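Local coordinates for protein DraIII (PDB 4L0K) that cleaves double-stranded DNA as a type II restriction endonuclease, probably with a nuclease fold related to the His-Me finger family, at residues Ser114-Ala126 with Lys184-Phe196. Residues are numbered along the deposited sequence; the frame is centred on the assembly and turned at random.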
loop_
_atom_site.group_PDB
_atom_site.type_symbol
_atom_site.label_atom_id
_atom_site.label_comp_id
_atom_site.label_asym_id
_atom_site.label_seq_id
_atom_site.Cartn_x
_atom_site.Cartn_y
_atom_site.Cartn_z
ATOM N N SER A 114 22.193 15.273 1.690
ATOM C CA SER A 114 21.291 14.565 0.774
ATOM C C SER A 114 19.860 15.065 0.921
ATOM O O SER A 114 19.183 15.322 -0.082
ATOM C CB SER A 114 21.320 13.060 1.034
ATOM O OG SER A 114 22.603 12.525 0.776
ATOM N N CYS A 115 19.408 15.193 2.173
ATOM C CA CYS A 115 18.082 15.728 2.459
ATOM C C CYS A 115 17.902 17.111 1.848
ATOM O O CYS A 115 16.875 17.388 1.209
ATOM C CB CYS A 115 17.810 15.747 3.961
ATOM S SG CYS A 115 17.780 14.082 4.670
ATOM N N ILE A 116 18.913 17.963 2.000
ATOM C CA ILE A 116 18.839 19.291 1.382
ATOM C C ILE A 116 18.811 19.208 -0.159
ATOM O O ILE A 116 18.020 19.901 -0.810
ATOM C CB ILE A 116 19.968 20.259 1.878
ATOM C CG1 ILE A 116 20.067 20.261 3.408
ATOM C CG2 ILE A 116 19.757 21.669 1.337
ATOM C CD1 ILE A 116 18.778 20.547 4.114
ATOM N N ASP A 117 19.662 18.358 -0.731
ATOM C CA ASP A 117 19.654 18.071 -2.177
ATOM C C ASP A 117 18.260 17.700 -2.710
ATOM O O ASP A 117 17.781 18.292 -3.684
ATOM C CB ASP A 117 20.629 16.938 -2.520
ATOM C CG ASP A 117 22.075 17.360 -2.430
ATOM O OD1 ASP A 117 22.333 18.585 -2.431
ATOM O OD2 ASP A 117 22.956 16.472 -2.365
ATOM N N VAL A 118 17.635 16.718 -2.055
ATOM C CA VAL A 118 16.267 16.294 -2.346
ATOM C C VAL A 118 15.285 17.472 -2.298
ATOM O O VAL A 118 14.488 17.653 -3.233
ATOM C CB VAL A 118 15.812 15.166 -1.375
ATOM C CG1 VAL A 118 14.281 15.027 -1.351
ATOM C CG2 VAL A 118 16.506 13.826 -1.726
ATOM N N ALA A 119 15.343 18.270 -1.221
ATOM C CA ALA A 119 14.547 19.503 -1.162
ATOM C C ALA A 119 14.746 20.393 -2.412
ATOM O O ALA A 119 13.774 20.933 -2.985
ATOM C CB ALA A 119 14.855 20.286 0.112
ATOM N N ARG A 120 16.000 20.532 -2.840
ATOM C CA ARG A 120 16.277 21.389 -3.998
ATOM C C ARG A 120 15.657 20.815 -5.284
ATOM O O ARG A 120 15.060 21.537 -6.092
ATOM C CB ARG A 120 17.782 21.596 -4.177
ATOM C CG ARG A 120 18.316 22.939 -3.689
ATOM C CD ARG A 120 19.807 23.078 -4.021
ATOM N NE ARG A 120 20.590 22.021 -3.388
ATOM C CZ ARG A 120 21.367 22.201 -2.324
ATOM N NH1 ARG A 120 21.483 23.408 -1.775
ATOM N NH2 ARG A 120 22.034 21.177 -1.812
ATOM N N LYS A 121 15.783 19.502 -5.443
ATOM C CA LYS A 121 15.296 18.816 -6.631
ATOM C C LYS A 121 13.799 18.972 -6.748
ATOM O O LYS A 121 13.279 19.308 -7.799
ATOM C CB LYS A 121 15.641 17.333 -6.561
ATOM C CG LYS A 121 15.056 16.526 -7.704
ATOM C CD LYS A 121 15.619 16.956 -9.060
ATOM C CE LYS A 121 15.019 16.119 -10.176
ATOM N NZ LYS A 121 15.276 14.659 -9.979
ATOM N N LEU A 122 13.123 18.722 -5.636
ATOM C CA LEU A 122 11.678 18.770 -5.564
ATOM C C LEU A 122 11.144 20.181 -5.815
ATOM O O LEU A 122 10.081 20.341 -6.430
ATOM C CB LEU A 122 11.236 18.258 -4.192
ATOM C CG LEU A 122 10.684 16.840 -4.090
ATOM C CD1 LEU A 122 11.030 15.973 -5.293
ATOM C CD2 LEU A 122 11.133 16.186 -2.806
ATOM N N THR A 123 11.865 21.202 -5.341
ATOM C CA THR A 123 11.486 22.583 -5.671
ATOM C C THR A 123 11.622 22.858 -7.177
ATOM O O THR A 123 10.780 23.542 -7.814
ATOM C CB THR A 123 12.350 23.612 -4.904
ATOM O OG1 THR A 123 12.383 23.267 -3.515
ATOM C CG2 THR A 123 11.780 25.013 -5.071
ATOM N N TRP A 124 12.702 22.336 -7.739
ATOM C CA TRP A 124 12.954 22.483 -9.167
ATOM C C TRP A 124 11.829 21.820 -9.990
ATOM O O TRP A 124 11.337 22.398 -10.967
ATOM C CB TRP A 124 14.329 21.904 -9.507
ATOM C CG TRP A 124 14.723 21.961 -10.966
ATOM C CD1 TRP A 124 15.229 23.041 -11.643
ATOM C CD2 TRP A 124 14.687 20.877 -11.910
ATOM N NE1 TRP A 124 15.493 22.701 -12.945
ATOM C CE2 TRP A 124 15.173 21.383 -13.140
ATOM C CE3 TRP A 124 14.281 19.535 -11.837
ATOM C CZ2 TRP A 124 15.253 20.592 -14.301
ATOM C CZ3 TRP A 124 14.373 18.739 -12.988
ATOM C CH2 TRP A 124 14.859 19.277 -14.205
ATOM N N LEU A 125 11.414 20.623 -9.576
ATOM C CA LEU A 125 10.328 19.910 -10.255
ATOM C C LEU A 125 9.066 20.729 -10.119
ATOM O O LEU A 125 8.284 20.841 -11.071
ATOM C CB LEU A 125 10.066 18.543 -9.606
ATOM C CG LEU A 125 10.590 17.243 -10.206
ATOM C CD1 LEU A 125 11.434 17.479 -11.457
ATOM C CD2 LEU A 125 11.331 16.429 -9.134
ATOM N N ALA A 126 8.861 21.286 -8.923
ATOM C CA ALA A 126 7.594 21.961 -8.611
ATOM C C ALA A 126 7.372 23.186 -9.503
ATOM O O ALA A 126 6.258 23.432 -9.972
ATOM C CB ALA A 126 7.503 22.328 -7.129
ATOM N N LYS A 184 12.700 6.628 -7.350
ATOM C CA LYS A 184 12.779 5.813 -8.560
ATOM C C LYS A 184 13.372 4.443 -8.268
ATOM O O LYS A 184 12.977 3.447 -8.866
ATOM C CB LYS A 184 13.610 6.512 -9.638
ATOM C CG LYS A 184 13.018 7.792 -10.166
ATOM C CD LYS A 184 14.045 8.532 -11.039
ATOM C CE LYS A 184 13.772 10.033 -11.043
ATOM N NZ LYS A 184 14.791 10.762 -11.857
ATOM N N THR A 185 14.347 4.412 -7.370
ATOM C CA THR A 185 14.916 3.165 -6.898
ATOM C C THR A 185 14.742 3.178 -5.391
ATOM O O THR A 185 15.019 4.189 -4.757
ATOM C CB THR A 185 16.407 3.045 -7.274
ATOM O OG1 THR A 185 16.517 2.664 -8.648
ATOM C CG2 THR A 185 17.111 1.999 -6.411
ATOM N N PRO A 186 14.248 2.063 -4.820
ATOM C CA PRO A 186 13.905 1.983 -3.392
ATOM C C PRO A 186 15.060 2.408 -2.485
ATOM O O PRO A 186 16.214 2.115 -2.797
ATOM C CB PRO A 186 13.634 0.490 -3.177
ATOM C CG PRO A 186 13.317 -0.052 -4.522
ATOM C CD PRO A 186 14.049 0.779 -5.519
ATOM N N ARG A 187 14.743 3.086 -1.388
ATOM C CA ARG A 187 15.710 3.339 -0.327
ATOM C C ARG A 187 16.951 4.079 -0.820
ATOM O O ARG A 187 18.084 3.692 -0.524
ATOM C CB ARG A 187 16.110 2.022 0.356
ATOM C CG ARG A 187 15.052 1.458 1.296
ATOM C CD ARG A 187 15.500 0.134 1.906
ATOM N NE ARG A 187 16.906 0.165 2.312
ATOM C CZ ARG A 187 17.432 -0.596 3.272
ATOM N NH1 ARG A 187 18.723 -0.494 3.564
ATOM N NH2 ARG A 187 16.672 -1.454 3.946
ATOM N N LEU A 188 16.733 5.140 -1.582
ATOM C CA LEU A 188 17.833 5.963 -2.053
ATOM C C LEU A 188 17.349 7.393 -2.003
ATOM O O LEU A 188 16.464 7.775 -2.764
ATOM C CB LEU A 188 18.216 5.585 -3.482
ATOM C CG LEU A 188 19.658 5.841 -3.908
ATOM C CD1 LEU A 188 20.516 4.631 -3.546
ATOM C CD2 LEU A 188 19.748 6.158 -5.398
ATOM N N HIS A 189 17.928 8.182 -1.108
ATOM C CA HIS A 189 17.433 9.524 -0.855
ATOM C C HIS A 189 18.424 10.574 -1.347
ATOM O O HIS A 189 19.256 11.067 -0.585
ATOM C CB HIS A 189 17.132 9.681 0.639
ATOM C CG HIS A 189 16.202 10.806 0.961
ATOM N ND1 HIS A 189 14.878 10.815 0.578
ATOM C CD2 HIS A 189 16.404 11.955 1.648
ATOM C CE1 HIS A 189 14.307 11.929 1.003
ATOM N NE2 HIS A 189 15.212 12.638 1.653
ATOM N N ASN A 190 18.336 10.905 -2.633
ATOM C CA ASN A 190 19.162 11.959 -3.225
ATOM C C ASN A 190 18.437 12.674 -4.365
ATOM O O ASN A 190 17.348 12.259 -4.772
ATOM C CB ASN A 190 20.502 11.400 -3.706
ATOM C CG ASN A 190 20.347 10.285 -4.732
ATOM O OD1 ASN A 190 19.534 10.368 -5.653
ATOM N ND2 ASN A 190 21.138 9.239 -4.579
ATOM N N ALA A 191 19.041 13.742 -4.881
ATOM C CA ALA A 191 18.410 14.555 -5.917
ATOM C C ALA A 191 18.004 13.754 -7.142
ATOM O O ALA A 191 16.922 13.960 -7.687
ATOM C CB ALA A 191 19.320 15.694 -6.340
ATOM N N GLU A 192 18.878 12.852 -7.565
ATOM C CA GLU A 192 18.724 12.186 -8.842
ATOM C C GLU A 192 17.570 11.201 -8.772
ATOM O O GLU A 192 16.833 11.025 -9.735
ATOM C CB GLU A 192 20.023 11.461 -9.231
ATOM C CG GLU A 192 20.023 10.851 -10.638
ATOM C CD GLU A 192 19.287 9.517 -10.717
ATOM O OE1 GLU A 192 19.478 8.677 -9.807
ATOM O OE2 GLU A 192 18.507 9.312 -11.676
ATOM N N ASN A 193 17.421 10.580 -7.613
ATOM C CA ASN A 193 16.480 9.492 -7.437
ATOM C C ASN A 193 15.049 9.936 -7.135
ATOM O O ASN A 193 14.145 9.101 -7.119
ATOM C CB ASN A 193 16.975 8.556 -6.331
ATOM C CG ASN A 193 16.263 7.213 -6.339
ATOM O OD1 ASN A 193 16.107 6.590 -7.389
ATOM N ND2 ASN A 193 15.798 6.778 -5.167
ATOM N N VAL A 194 14.820 11.227 -6.886
ATOM C CA VAL A 194 13.480 11.624 -6.425
ATOM C C VAL A 194 12.642 12.387 -7.432
ATOM O O VAL A 194 13.172 13.006 -8.356
ATOM C CB VAL A 194 13.492 12.402 -5.088
ATOM C CG1 VAL A 194 13.953 11.488 -3.962
ATOM C CG2 VAL A 194 14.355 13.680 -5.199
ATOM N N GLY A 195 11.328 12.334 -7.235
ATOM C CA GLY A 195 10.429 13.142 -8.038
ATOM C C GLY A 195 9.032 13.149 -7.463
ATOM O O GLY A 195 8.860 12.902 -6.287
ATOM N N PHE A 196 8.029 13.408 -8.291
ATOM C CA PHE A 196 6.649 13.324 -7.834
ATOM C C PHE A 196 5.905 12.177 -8.521
ATOM O O PHE A 196 6.227 11.794 -9.670
ATOM C CB PHE A 196 5.921 14.653 -8.065
ATOM C CG PHE A 196 6.515 15.820 -7.303
ATOM C CD1 PHE A 196 6.710 15.751 -5.940
ATOM C CD2 PHE A 196 6.865 16.982 -7.964
ATOM C CE1 PHE A 196 7.252 16.814 -5.244
ATOM C CE2 PHE A 196 7.413 18.068 -7.278
ATOM C CZ PHE A 196 7.612 17.973 -5.909
HETATM O O HOH W 1 13.105 13.237 -11.465
#
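K121, from the helix 114-126, reaches across and donates hydrogen bonds to two backbone carbonyls, A191 O in the loop and V194 O at the start of the strand 194-196: NZ lies 2.9 Å from A191 O and 3.1 Å from V194 O, the second nearly straight along its C=O bond. With CG anti to the backbone N (chi1 175°), the chain runs beside V194 CG2, and bends at chi2 and chi4 bring NZ to the two oxygens. The apolar side, where V118, L122, V194 and F196 are buried, is packed tightly. V118 CG2 sits over the centre of the H189 ring, 3.8 Å from its centroid and only 9° off the normal, while C115 SG meets the same ring at its edge. The imidazole is hydrogen-bonded through NE2 to A56 O and through ND1 to H183 NE2, which probably fixes its rotation for this CH-pi contact. Further along, L122 CG comes to 3.6 Å from F196 CE1, and L125 CB lies equally near CE2; L125 CD2 rests on G195 CA, where there is no side chain to intervene. F169 meets the F196 ring edge-to-face, carrying the apolar packing beyond the helix. The lysine side is looser and wetter: K184 NZ lies 4.4 Å from K121 NZ, both donate to water 1, and K184 also bonds E192 O. With an alanine at K121 the ammonium and its two bonds are gone, and the turn between A191 and V194 is likely to be held less firmly against the helix. Together the two halves dock the helix on the 179-183/194-198 hairpin, consistent with the beta-hairpin of a His-Me finger nuclease: apolar contacts set the spacing, while one ammonium ties down the turn entering the second strand, its charge probably eased beside K184 by carbonyl oxygens and water.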